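Local coordinates for probable phospholipase A2 homolog 2 (Oryza sativa, PDB 2WG9), which probably catalyses the calcium-dependent hydrolysis of the 2-acyl ester of membrane phosphoglycerides, releasing lysophospholipids and free fatty acids, at residues E81-C86 against G111-A116; D54-C59 against Q104-I109. All coordinates share one frame; numbering follows the deposited sequence. Where two conformers were deposited one is given.

Interaction 1. Residues E81-C86 against G111-A116; sequences ENLLSC and GVIETA. With OCA (octanoic acid (caprylic acid)), chain D.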
loop_
_atom_site.group_PDB
_atom_site.type_symbol
_atom_site.label_atom_id
_atom_site.label_comp_id
_atom_site.label_asym_id
_atom_site.label_seq_id
_atom_site.Cartn_x
_atom_site.Cartn_y
_atom_site.Cartn_z
ATOM N N GLU A 81 -3.166 10.623 -0.966
ATOM C CA GLU A 81 -4.584 10.956 -0.808
ATOM C C GLU A 81 -5.501 9.944 -1.499
ATOM O O GLU A 81 -6.525 9.556 -0.942
ATOM C CB GLU A 81 -4.882 12.383 -1.286
ATOM C CG GLU A 81 -4.241 13.460 -0.401
ATOM C CD GLU A 81 -4.645 14.872 -0.780
ATOM O OE1 GLU A 81 -4.687 15.732 0.122
ATOM O OE2 GLU A 81 -4.927 15.130 -1.973
ATOM N N ASN A 82 -5.122 9.510 -2.699
ATOM C CA ASN A 82 -5.869 8.460 -3.400
ATOM C C ASN A 82 -5.890 7.149 -2.615
ATOM O O ASN A 82 -6.902 6.457 -2.597
ATOM C CB ASN A 82 -5.306 8.219 -4.807
ATOM C CG ASN A 82 -5.604 9.358 -5.777
ATOM O OD1 ASN A 82 -6.414 10.249 -5.501
ATOM N ND2 ASN A 82 -4.953 9.324 -6.931
ATOM N N LEU A 83 -4.774 6.818 -1.965
ATOM C CA LEU A 83 -4.690 5.616 -1.131
ATOM C C LEU A 83 -5.673 5.681 0.044
ATOM O O LEU A 83 -6.398 4.719 0.300
ATOM C CB LEU A 83 -3.246 5.357 -0.647
ATOM C CG LEU A 83 -2.990 4.078 0.174
ATOM C CD1 LEU A 83 -3.546 2.823 -0.499
ATOM C CD2 LEU A 83 -1.522 3.867 0.477
ATOM N N LEU A 84 -5.707 6.820 0.737
ATOM C CA LEU A 84 -6.657 7.030 1.838
ATOM C C LEU A 84 -8.107 6.863 1.377
ATOM O O LEU A 84 -8.884 6.157 2.020
ATOM C CB LEU A 84 -6.457 8.405 2.490
ATOM C CG LEU A 84 -5.144 8.671 3.239
ATOM C CD1 LEU A 84 -5.125 10.096 3.804
ATOM C CD2 LEU A 84 -4.920 7.651 4.346
ATOM N N SER A 85 -8.453 7.493 0.254
ATOM C CA SER A 85 -9.780 7.333 -0.355
ATOM C C SER A 85 -10.098 5.868 -0.632
ATOM O O SER A 85 -11.183 5.390 -0.301
ATOM C CB SER A 85 -9.887 8.143 -1.650
ATOM O OG SER A 85 -9.671 9.524 -1.408
ATOM N N CYS A 86 -9.138 5.162 -1.229
ATOM C CA CYS A 86 -9.290 3.747 -1.559
ATOM C C CYS A 86 -9.477 2.876 -0.300
ATOM O O CYS A 86 -10.424 2.082 -0.219
ATOM C CB CYS A 86 -8.086 3.274 -2.392
ATOM S SG CYS A 86 -8.301 1.654 -3.178
ATOM N N GLY A 111 -2.972 5.198 9.150
ATOM C CA GLY A 111 -2.233 6.071 10.065
ATOM C C GLY A 111 -0.939 6.616 9.472
ATOM O O GLY A 111 -0.659 7.815 9.558
ATOM N N VAL A 112 -0.157 5.726 8.863
ATOM C CA VAL A 112 1.118 6.071 8.224
ATOM C C VAL A 112 0.933 6.996 7.022
ATOM O O VAL A 112 1.688 7.961 6.846
ATOM C CB VAL A 112 1.882 4.783 7.788
ATOM C CG1 VAL A 112 3.113 5.108 6.942
ATOM C CG2 VAL A 112 2.277 3.960 9.011
ATOM N N ILE A 113 -0.067 6.698 6.195
ATOM C CA ILE A 113 -0.322 7.478 4.978
ATOM C C ILE A 113 -0.849 8.894 5.278
ATOM O O ILE A 113 -0.509 9.848 4.572
ATOM C CB ILE A 113 -1.216 6.698 3.962
ATOM C CG1 ILE A 113 -0.519 5.393 3.525
ATOM C CG2 ILE A 113 -1.548 7.555 2.721
ATOM C CD1 ILE A 113 0.897 5.576 2.899
ATOM N N GLU A 114 -1.656 9.026 6.331
ATOM C CA GLU A 114 -2.079 10.345 6.817
ATOM C C GLU A 114 -0.863 11.217 7.122
ATOM O O GLU A 114 -0.806 12.383 6.727
ATOM C CB GLU A 114 -2.911 10.211 8.089
ATOM C CG GLU A 114 -4.287 9.622 7.898
ATOM C CD GLU A 114 -4.947 9.254 9.219
ATOM O OE1 GLU A 114 -4.543 9.804 10.268
ATOM O OE2 GLU A 114 -5.864 8.401 9.211
ATOM N N THR A 115 0.101 10.638 7.835
ATOM C CA THR A 115 1.349 11.313 8.174
ATOM C C THR A 115 2.145 11.663 6.906
ATOM O O THR A 115 2.719 12.746 6.818
ATOM C CB THR A 115 2.185 10.450 9.143
ATOM O OG1 THR A 115 1.400 10.167 10.306
ATOM C CG2 THR A 115 3.453 11.171 9.578
ATOM N N ALA A 116 2.153 10.755 5.927
ATOM C CA ALA A 116 2.797 10.997 4.632
ATOM C C ALA A 116 2.157 12.162 3.878
ATOM O O ALA A 116 2.867 12.977 3.277
ATOM C CB ALA A 116 2.792 9.727 3.776
HETATM C C1 OCA D . 1.566 0.331 -0.183
HETATM C C2 OCA D . 0.895 0.810 1.106
HETATM C C3 OCA D . 1.588 2.046 1.677
HETATM C C4 OCA D . 2.935 1.719 2.327
HETATM C C5 OCA D . 2.798 0.802 3.553
HETATM C C6 OCA D . 2.548 1.604 4.828
HETATM C C7 OCA D . 3.117 0.883 6.051
HETATM C C8 OCA D . 1.988 0.343 6.936
HETATM O O1 OCA D . 2.446 -0.547 -0.080
HETATM O O2 OCA D . 1.174 0.848 -1.248
#
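Ile113 presents its two branches to two successive leucines of residues 81-86. Its CG1 meets Leu83 CD2 at 3.6 Å, the two side chains crossing at about a right angle, while its CG2 lies 3.7 Å from Leu84 CD2 as those side chains slide past each other in opposite directions. The torsion accounts for the split: with chi1 at -61°, CG1 is anti to the carbonyl carbon and CG2 anti to the backbone N, giving each leucine its own branch. The backbones stay well apart, with the short helix axes 9.6 Å distant at closest approach and their directions 149° apart, roughly antiparallel, so the gap is bridged by the leucine side chains, chiefly against that of Ile113. On the inner side the packing continues into the ligand: Ile113 CD1 and Leu83 CD2 each come within 3.8 Å of C3 of octanoic acid. Leu83 also touches His63, the predicted active-site residue. The outer side is looser. There Leu84 CD2 brushes the methylene CG of exposed Glu114 at 4.1 Å, and the glutamate's carboxylate turns to Arg110 on its own helix, forming a salt bridge through OE2. With an alanine in place of the isoleucine, Leu83 CD2 would probably lose its CG1 and CD1 partners and Leu84 its CG2 neighbour, opening a gap beside the acyl chain. Leu83 and Ile113 thus form part of the apolar wall of the acyl-chain pocket, beside the predicted catalytic histidine, as expected of a secretory phospholipase A2.

Interaction 2. Residues D54-C59 against Q104-I109; sequences DALDAC and QTASVI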
loop_
_atom_site.group_PDB
_atom_site.type_symbol
_atom_site.label_atom_id
_atom_site.label_comp_id
_atom_site.label_asym_id
_atom_site.label_seq_id
_atom_site.Cartn_x
_atom_site.Cartn_y
_atom_site.Cartn_z
ATOM N N ASP A 54 -6.904 -8.871 -2.733
ATOM C CA ASP A 54 -8.214 -8.386 -2.294
ATOM C C ASP A 54 -8.286 -6.889 -2.572
ATOM O O ASP A 54 -7.392 -6.346 -3.244
ATOM C CB ASP A 54 -8.499 -8.720 -0.810
ATOM C CG ASP A 54 -7.551 -8.020 0.168
ATOM O OD1 ASP A 54 -6.654 -7.244 -0.242
ATOM O OD2 ASP A 54 -7.716 -8.261 1.384
ATOM N N ALA A 55 -9.342 -6.236 -2.083
ATOM C CA ALA A 55 -9.568 -4.804 -2.314
ATOM C C ALA A 55 -8.479 -3.931 -1.701
ATOM O O ALA A 55 -8.016 -2.971 -2.326
ATOM C CB ALA A 55 -10.943 -4.384 -1.782
ATOM N N LEU A 56 -8.074 -4.263 -0.474
ATOM C CA LEU A 56 -6.981 -3.542 0.184
ATOM C C LEU A 56 -5.678 -3.693 -0.593
ATOM O O LEU A 56 -4.969 -2.712 -0.807
ATOM C CB LEU A 56 -6.805 -3.989 1.643
ATOM C CG LEU A 56 -5.758 -3.230 2.477
ATOM C CD1 LEU A 56 -6.016 -1.719 2.506
ATOM C CD2 LEU A 56 -5.686 -3.797 3.896
ATOM N N ASP A 57 -5.373 -4.915 -1.021
ATOM C CA ASP A 57 -4.168 -5.158 -1.820
ATOM C C ASP A 57 -4.190 -4.347 -3.127
ATOM O O ASP A 57 -3.157 -3.821 -3.571
ATOM C CB ASP A 57 -4.027 -6.651 -2.107
ATOM C CG ASP A 57 -2.612 -7.049 -2.445
ATOM O OD1 ASP A 57 -1.673 -6.354 -2.003
ATOM O OD2 ASP A 57 -2.441 -8.077 -3.143
ATOM N N ALA A 58 -5.375 -4.243 -3.729
ATOM C CA ALA A 58 -5.558 -3.448 -4.946
ATOM C C ALA A 58 -5.278 -1.960 -4.718
ATOM O O ALA A 58 -4.657 -1.315 -5.559
ATOM C CB ALA A 58 -6.962 -3.667 -5.544
ATOM N N CYS A 59 -5.713 -1.426 -3.574
ATOM C CA CYS A 59 -5.379 -0.047 -3.196
ATOM C C CYS A 59 -3.865 0.159 -3.177
ATOM O O CYS A 59 -3.356 1.149 -3.707
ATOM C CB CYS A 59 -5.963 0.313 -1.821
ATOM S SG CYS A 59 -7.753 0.345 -1.734
ATOM N N GLN A 104 -8.293 -3.895 10.585
ATOM C CA GLN A 104 -7.145 -3.585 11.432
ATOM C C GLN A 104 -5.910 -3.171 10.621
ATOM O O GLN A 104 -5.305 -2.137 10.900
ATOM C CB GLN A 104 -6.816 -4.778 12.322
ATOM C CG GLN A 104 -5.783 -4.491 13.400
ATOM C CD GLN A 104 -5.389 -5.729 14.194
ATOM O OE1 GLN A 104 -5.372 -6.852 13.673
ATOM N NE2 GLN A 104 -5.052 -5.524 15.465
ATOM N N THR A 105 -5.540 -3.981 9.628
ATOM C CA THR A 105 -4.374 -3.694 8.784
ATOM C C THR A 105 -4.569 -2.391 8.015
ATOM O O THR A 105 -3.643 -1.588 7.906
ATOM C CB THR A 105 -4.062 -4.869 7.814
ATOM O OG1 THR A 105 -3.697 -6.026 8.577
ATOM C CG2 THR A 105 -2.901 -4.522 6.870
ATOM N N ALA A 106 -5.778 -2.170 7.504
ATOM C CA ALA A 106 -6.074 -0.941 6.777
ATOM C C ALA A 106 -5.886 0.289 7.667
ATOM O O ALA A 106 -5.400 1.326 7.202
ATOM C CB ALA A 106 -7.482 -0.976 6.209
ATOM N N SER A 107 -6.262 0.164 8.945
ATOM C CA SER A 107 -6.127 1.271 9.888
ATOM C C SER A 107 -4.657 1.585 10.174
ATOM O O SER A 107 -4.283 2.755 10.326
ATOM C CB SER A 107 -6.884 0.980 11.185
ATOM O OG SER A 107 -6.741 2.061 12.090
ATOM N N VAL A 108 -3.825 0.544 10.227
ATOM C CA VAL A 108 -2.376 0.715 10.414
ATOM C C VAL A 108 -1.755 1.430 9.199
ATOM O O VAL A 108 -0.973 2.381 9.348
ATOM C CB VAL A 108 -1.666 -0.637 10.729
ATOM C CG1 VAL A 108 -0.144 -0.469 10.809
ATOM C CG2 VAL A 108 -2.202 -1.237 12.044
ATOM N N ILE A 109 -2.125 0.994 7.996
ATOM C CA ILE A 109 -1.670 1.652 6.773
ATOM C C ILE A 109 -2.170 3.095 6.752
ATOM O O ILE A 109 -1.402 4.019 6.470
ATOM C CB ILE A 109 -2.144 0.894 5.496
ATOM C CG1 ILE A 109 -1.519 -0.509 5.463
ATOM C CG2 ILE A 109 -1.797 1.694 4.229
ATOM C CD1 ILE A 109 -2.234 -1.514 4.547
#
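Leu56 overlaps the face of residues 104-109 made by Thr105, Ala106 and Ile109. Its CD1 reaches the methyl CB of Ala106 at 4.1 Å, and its CD2 sits 4.0 Å from the backbone N of the same alanine. That second methyl is shared: Thr105 CG2 approaches it at 4.1 Å and Ile109 CD1 at 4.2 Å. The extension of Leu56 toward the other helix follows from its chi1 of -175°, which sets CG anti to the backbone N. The short axes run 19° from parallel and 11.3 Å apart, a separation that Leu56 spans. Ile87 of helix 77-88 touches Leu56, Ala106 and Ile109, so a third helix joins the packing, with Tyr36 of strand 35-37 touching Leu56 and Thr105.

Polar groups near the contact find their partners within their own segment or outside both. Thr105 OG1 hydrogen-bonds to Asn101 O, while Asp54 caps helix 55-68, its OD1 accepting from Asp57 N at 2.8 Å nearly along the C-O axis, with an N-H...O angle of 165°. Buried Asp57 receives backbone N-H groups from Tyr39, Lys38 and Cys53; since Tyr39 belongs to the calcium site, this carboxylate probably helps position the calcium loop. The methyl-to-methyl contacts imply that this contact rests on dispersion and the exclusion of water, with no directional bond between the two segments.

Along the chain the segments alternate, 54-59, 81-86, 104-109, then 111-116, so the two contacts interleave. Both draw on helix 102-125: interaction 2 uses its earlier part against helix 55-68, interaction 1 the following turns against helix 77-88. Their centres lie about 11 Å apart, yet they touch directly, through the disulfide between Cys59 SG and Cys86 SG (2.0 Å) and through packing of Leu83 CD1 on Cys59 O (3.6 Å). The disulfide joins helices 55-68 and 77-88, and both pack on helix 102-125, so the three form one side of the octanoate pocket. Ile109 from interaction 2 joins Leu83 and Ile113 in lining it, while helix 55-68 carries His63 and the calcium ligand Asp64.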